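PDB 3HN0: nitrate transport protein from Parabacteroides distasonis, which probably binds a small solute, perhaps nitrate, as the substrate-binding component of an ABC transporter. Local coordinates for residues Pro61-Ala66 and Gly105-Ile110; Leu111-Leu116 and Glu262-Lys267. All coordinates share one frame; numbering follows the deposited sequence.

Interaction 1 of 2, residues Pro61-Ala66 and Gly105-Ile110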
# COMPACT_ATOMS: atom_id res chain seq x y z
N PRO A 61 -18.13 -5.72 6.79
CA PRO A 61 -16.75 -6.16 6.83
C PRO A 61 -16.51 -7.29 5.84
O PRO A 61 -17.40 -8.14 5.61
CB PRO A 61 -16.59 -6.65 8.26
CG PRO A 61 -17.51 -5.77 9.04
CD PRO A 61 -18.72 -5.69 8.14
N MSE A 62 -15.32 -7.25 5.24
CA MSE A 62 -14.91 -8.29 4.29
C MSE A 62 -15.03 -9.69 4.90
O MSE A 62 -15.44 -10.64 4.20
CB MSE A 62 -13.48 -8.03 3.79
CG MSE A 62 -12.96 -8.91 2.74
SE MSE A 62 -13.88 -8.87 1.08
CE MSE A 62 -13.28 -7.10 0.59
N ILE A 63 -14.70 -9.85 6.17
CA ILE A 63 -14.81 -11.23 6.76
C ILE A 63 -16.27 -11.72 6.72
O ILE A 63 -16.54 -12.87 6.43
CB ILE A 63 -14.13 -11.38 8.15
CG1 ILE A 63 -14.75 -10.49 9.21
CG2 ILE A 63 -12.61 -11.00 8.04
CD1 ILE A 63 -14.28 -10.89 10.64
N ASN A 64 -17.22 -10.82 6.98
CA ASN A 64 -18.63 -11.20 6.90
C ASN A 64 -19.01 -11.56 5.50
O ASN A 64 -19.78 -12.49 5.27
CB ASN A 64 -19.56 -10.09 7.41
CG ASN A 64 -19.36 -9.78 8.90
OD1 ASN A 64 -18.33 -9.22 9.28
ND2 ASN A 64 -20.34 -10.13 9.73
N ALA A 65 -18.51 -10.80 4.55
CA ALA A 65 -18.82 -11.05 3.14
C ALA A 65 -18.34 -12.44 2.75
O ALA A 65 -19.10 -13.27 2.19
CB ALA A 65 -18.19 -9.94 2.26
N ALA A 66 -17.12 -12.76 3.13
CA ALA A 66 -16.57 -14.08 2.88
C ALA A 66 -17.37 -15.20 3.50
O ALA A 66 -17.64 -16.23 2.85
CB ALA A 66 -15.11 -14.15 3.33
N GLY A 105 -12.14 -10.95 18.57
CA GLY A 105 -12.40 -12.01 17.62
C GLY A 105 -12.71 -11.63 16.18
O GLY A 105 -12.95 -12.53 15.35
N THR A 106 -12.71 -10.33 15.88
CA THR A 106 -13.08 -9.83 14.55
C THR A 106 -11.91 -9.05 13.97
O THR A 106 -10.83 -9.02 14.56
CB THR A 106 -14.35 -8.96 14.58
OG1 THR A 106 -14.08 -7.70 15.22
CG2 THR A 106 -15.51 -9.67 15.31
N THR A 107 -12.12 -8.43 12.81
CA THR A 107 -11.03 -7.76 12.07
C THR A 107 -10.09 -6.89 12.95
O THR A 107 -8.89 -7.09 12.94
CB THR A 107 -11.58 -7.01 10.87
OG1 THR A 107 -12.34 -7.93 10.07
CG2 THR A 107 -10.44 -6.46 10.04
N PRO A 108 -10.62 -5.88 13.66
CA PRO A 108 -9.70 -5.00 14.40
C PRO A 108 -8.79 -5.73 15.38
O PRO A 108 -7.61 -5.40 15.52
CB PRO A 108 -10.62 -4.03 15.15
CG PRO A 108 -11.98 -4.64 15.12
CD PRO A 108 -12.02 -5.45 13.81
N ASP A 109 -9.30 -6.73 16.07
CA ASP A 109 -8.52 -7.54 16.98
C ASP A 109 -7.39 -8.33 16.27
O ASP A 109 -6.20 -8.25 16.61
CB ASP A 109 -9.49 -8.52 17.67
CG ASP A 109 -8.83 -9.40 18.69
OD1 ASP A 109 -7.69 -9.08 19.10
OD2 ASP A 109 -9.47 -10.41 19.10
N ILE A 110 -7.77 -9.07 15.24
CA ILE A 110 -6.82 -9.87 14.47
C ILE A 110 -5.69 -9.03 13.87
O ILE A 110 -4.52 -9.38 13.98
CB ILE A 110 -7.51 -10.73 13.41
CG1 ILE A 110 -8.41 -11.77 14.07
CG2 ILE A 110 -6.42 -11.43 12.52
CD1 ILE A 110 -9.63 -12.21 13.23
O HOH W 1 -13.21 -7.62 7.49
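Ile63 reaches across to Thr107 with three of its carbons, and this van der Waals part of the contact sets carbon against a hydroxyl. CG1 and CD1 of Ile63 each stand 3.6 Å from Thr107 OG1, and CG2 is almost as close, so the branched side chain is gathered round the hydroxyl. CG1 is placed between the backbone N and the carbonyl carbon (chi1 62°), and the extended chi2 of 167° then carries CD1 onward to Thr106, where it lies 4.2 Å from Thr106 CA.

The polar link runs through one ordered water. Ile63 N donates to it over 3.0 Å, and the same water pairs with Thr107 OG1 at 2.7 Å. Ile63 N belongs to the first turn of helix 62-70, where an amide has no carbonyl of a preceding turn to bind; here the water supplies the acceptor. Thr107 is the first residue of helix 107-119, so the contact brings together the N-terminal turns of two helices. The first directly follows strand 57-61 of the large mixed sheet, and the arrangement fits the two-lobed fold of periplasmic binding proteins. Phe257 of helix 251-264 packs against both Ile63 and Thr107.

Local bonds brace the start of the second helix. Asp109 OD2 receives Gly105 N at 2.8 Å through its anti lone pair, nearly straight at 177°. Thr106 occupies the N-cap position without a side-chain capping bond; its OG1 pairs with Gly103 O instead.

Interaction 2 of 2, residues Leu111-Leu116 and Glu262-Lys267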
# COMPACT_ATOMS: atom_id res chain seq x y z
N LEU A 111 -6.06 -7.90 13.27
CA LEU A 111 -5.07 -7.01 12.67
C LEU A 111 -4.14 -6.37 13.70
O LEU A 111 -2.96 -6.10 13.40
CB LEU A 111 -5.74 -5.94 11.79
CG LEU A 111 -6.38 -6.53 10.49
CD1 LEU A 111 -6.85 -5.42 9.56
CD2 LEU A 111 -5.45 -7.50 9.76
N THR A 112 -4.65 -6.11 14.89
CA THR A 112 -3.81 -5.57 15.95
C THR A 112 -2.82 -6.66 16.36
O THR A 112 -1.64 -6.40 16.47
CB THR A 112 -4.68 -5.11 17.16
OG1 THR A 112 -5.56 -4.06 16.70
CG2 THR A 112 -3.82 -4.58 18.29
N ARG A 113 -3.31 -7.88 16.52
CA ARG A 113 -2.40 -8.98 16.87
C ARG A 113 -1.34 -9.18 15.78
O ARG A 113 -0.17 -9.37 16.08
CB ARG A 113 -3.19 -10.26 17.14
CG ARG A 113 -3.91 -10.22 18.50
CD ARG A 113 -4.47 -11.59 18.82
NE ARG A 113 -5.87 -11.72 18.43
CZ ARG A 113 -6.45 -12.83 18.00
NH1 ARG A 113 -5.75 -13.95 17.84
NH2 ARG A 113 -7.75 -12.81 17.72
N TYR A 114 -1.75 -9.05 14.52
CA TYR A 114 -0.80 -9.19 13.43
C TYR A 114 0.30 -8.13 13.47
O TYR A 114 1.51 -8.41 13.27
CB TYR A 114 -1.56 -9.15 12.09
CG TYR A 114 -0.62 -9.06 10.91
CD1 TYR A 114 0.13 -10.16 10.53
CD2 TYR A 114 -0.48 -7.86 10.16
CE1 TYR A 114 1.00 -10.10 9.46
CE2 TYR A 114 0.41 -7.79 9.08
CZ TYR A 114 1.14 -8.93 8.75
OH TYR A 114 2.03 -8.92 7.69
N TYR A 115 -0.14 -6.89 13.66
CA TYR A 115 0.77 -5.75 13.74
C TYR A 115 1.77 -5.92 14.89
O TYR A 115 2.95 -5.72 14.70
CB TYR A 115 -0.02 -4.43 13.92
CG TYR A 115 0.89 -3.25 14.14
CD1 TYR A 115 1.49 -2.62 13.07
CD2 TYR A 115 1.16 -2.80 15.43
CE1 TYR A 115 2.36 -1.54 13.28
CE2 TYR A 115 2.03 -1.71 15.62
CZ TYR A 115 2.61 -1.11 14.54
OH TYR A 115 3.47 -0.06 14.69
N LEU A 116 1.30 -6.31 16.05
CA LEU A 116 2.18 -6.46 17.21
C LEU A 116 3.20 -7.55 16.95
O LEU A 116 4.39 -7.38 17.22
CB LEU A 116 1.38 -6.72 18.46
CG LEU A 116 0.48 -5.57 18.97
CD1 LEU A 116 -0.37 -6.07 20.17
CD2 LEU A 116 1.25 -4.31 19.32
N GLU A 262 -7.70 -15.89 8.32
CA GLU A 262 -7.87 -17.32 8.45
C GLU A 262 -6.74 -17.94 9.30
O GLU A 262 -6.94 -18.94 10.00
CB GLU A 262 -7.90 -17.91 7.04
CG GLU A 262 -8.18 -19.38 7.02
CD GLU A 262 -8.14 -19.96 5.62
OE1 GLU A 262 -7.38 -19.43 4.78
OE2 GLU A 262 -8.86 -20.92 5.36
N GLN A 263 -5.55 -17.35 9.24
CA GLN A 263 -4.41 -17.86 10.03
C GLN A 263 -4.65 -17.77 11.52
O GLN A 263 -4.07 -18.56 12.30
CB GLN A 263 -3.15 -17.07 9.75
CG GLN A 263 -2.40 -17.44 8.49
CD GLN A 263 -1.10 -16.65 8.42
OE1 GLN A 263 -1.10 -15.48 8.03
NE2 GLN A 263 -0.01 -17.27 8.84
N TYR A 264 -5.42 -16.76 11.92
CA TYR A 264 -5.71 -16.46 13.32
C TYR A 264 -7.03 -17.07 13.75
O TYR A 264 -7.12 -17.58 14.86
CB TYR A 264 -5.75 -14.94 13.57
CG TYR A 264 -4.38 -14.30 13.55
CD1 TYR A 264 -3.81 -13.90 12.37
CD2 TYR A 264 -3.67 -14.09 14.73
CE1 TYR A 264 -2.53 -13.35 12.33
CE2 TYR A 264 -2.40 -13.52 14.71
CZ TYR A 264 -1.84 -13.16 13.51
OH TYR A 264 -0.58 -12.61 13.47
N GLU A 265 -8.04 -17.00 12.89
CA GLU A 265 -9.42 -17.37 13.22
C GLU A 265 -10.17 -17.87 11.99
O GLU A 265 -10.98 -17.14 11.40
CB GLU A 265 -10.17 -16.16 13.77
CG GLU A 265 -9.69 -15.60 15.12
CD GLU A 265 -9.76 -16.62 16.26
OE1 GLU A 265 -10.50 -17.63 16.14
OE2 GLU A 265 -9.07 -16.39 17.28
N PRO A 266 -9.93 -19.11 11.57
CA PRO A 266 -10.55 -19.59 10.32
C PRO A 266 -12.09 -19.54 10.32
O PRO A 266 -12.71 -19.41 9.25
CB PRO A 266 -10.07 -21.06 10.22
CG PRO A 266 -9.39 -21.37 11.51
CD PRO A 266 -9.07 -20.12 12.22
N LYS A 267 -12.70 -19.70 11.49
CA LYS A 267 -14.14 -19.58 11.59
C LYS A 267 -14.63 -18.21 11.18
O LYS A 267 -15.73 -18.12 10.67
CB LYS A 267 -14.65 -19.93 12.99
CG LYS A 267 -14.51 -21.43 13.38
CD LYS A 267 -15.22 -21.77 14.73
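The phenol oxygen of Tyr264 lies against the backbone of helix 107-119, 3.4 Å from Tyr114 CA, and this is the close part of the contact. The same OH is 3.9 Å from Tyr114 CB and sits at the edge of the Tyr114 ring, in its plane, while the two tyrosine side chains cross at about a right angle. Tyr264 CG lies anti to its own carbonyl carbon (chi1 -73°), an orientation that sends the ring across to the helix. Farther back along that ring, CE2 comes within 4.1 Å of Arg113 CB. Leu260, one turn earlier in helix 251-264, also packs on Tyr114, whose own hydroxyl is hydrogen-bonded to Leu173 O.

The Arg113 and Glu265 side is looser. Arg113 bends at chi3 (-95°), and NH1 approaches the edge of the Tyr264 ring near its plane, 3.7 Å from CD2. Guanidinium and ring planes are 86° apart, so the cation does not lie over the aromatic face. Glu265 OE2 comes to the edge of the guanidinium, 3.8 Å from Arg113 NH2, a long salt bridge in which the carboxylate plane is turned well away from that of the guanidinium.

An alanine in place of Tyr264 is likely to open a gap beside Tyr114 CA and to leave the Arg113 guanidinium without the ring that flanks it.

Residues 262-267, at the C-terminal part of helix 251-264 and just beyond, form a partly exposed margin that joins helix 107-119 by packing and charge. Because Arg113 NE also pairs with Asp109 OD1, the positive charge is probably stabilised by both acids, the long Glu265 bridge acting mainly as a general electrostatic attraction.

In the fold
Interactions 1 and 2 lie in series along the chain, their centres about 9 Å apart on the same side of the chain's centre. Both use helix 107-119: its first turn meets helix 62-70 in interaction 1, and its middle meets the end of helix 251-264 in interaction 2. Ile110 bridges them, with CG2 3.6 Å from Tyr264 CD1. Interaction 1 is buried about 10 Å from the centre of the chain, whereas interaction 2 is a surface contact about 17 Å out. Helix 107-119, which packs on strands 99-100 and 125-126, thus meets the helix following strand 57-61 of the mixed sheet and the late helix 251-264, consistent with a junction between the two lobes of a binding protein.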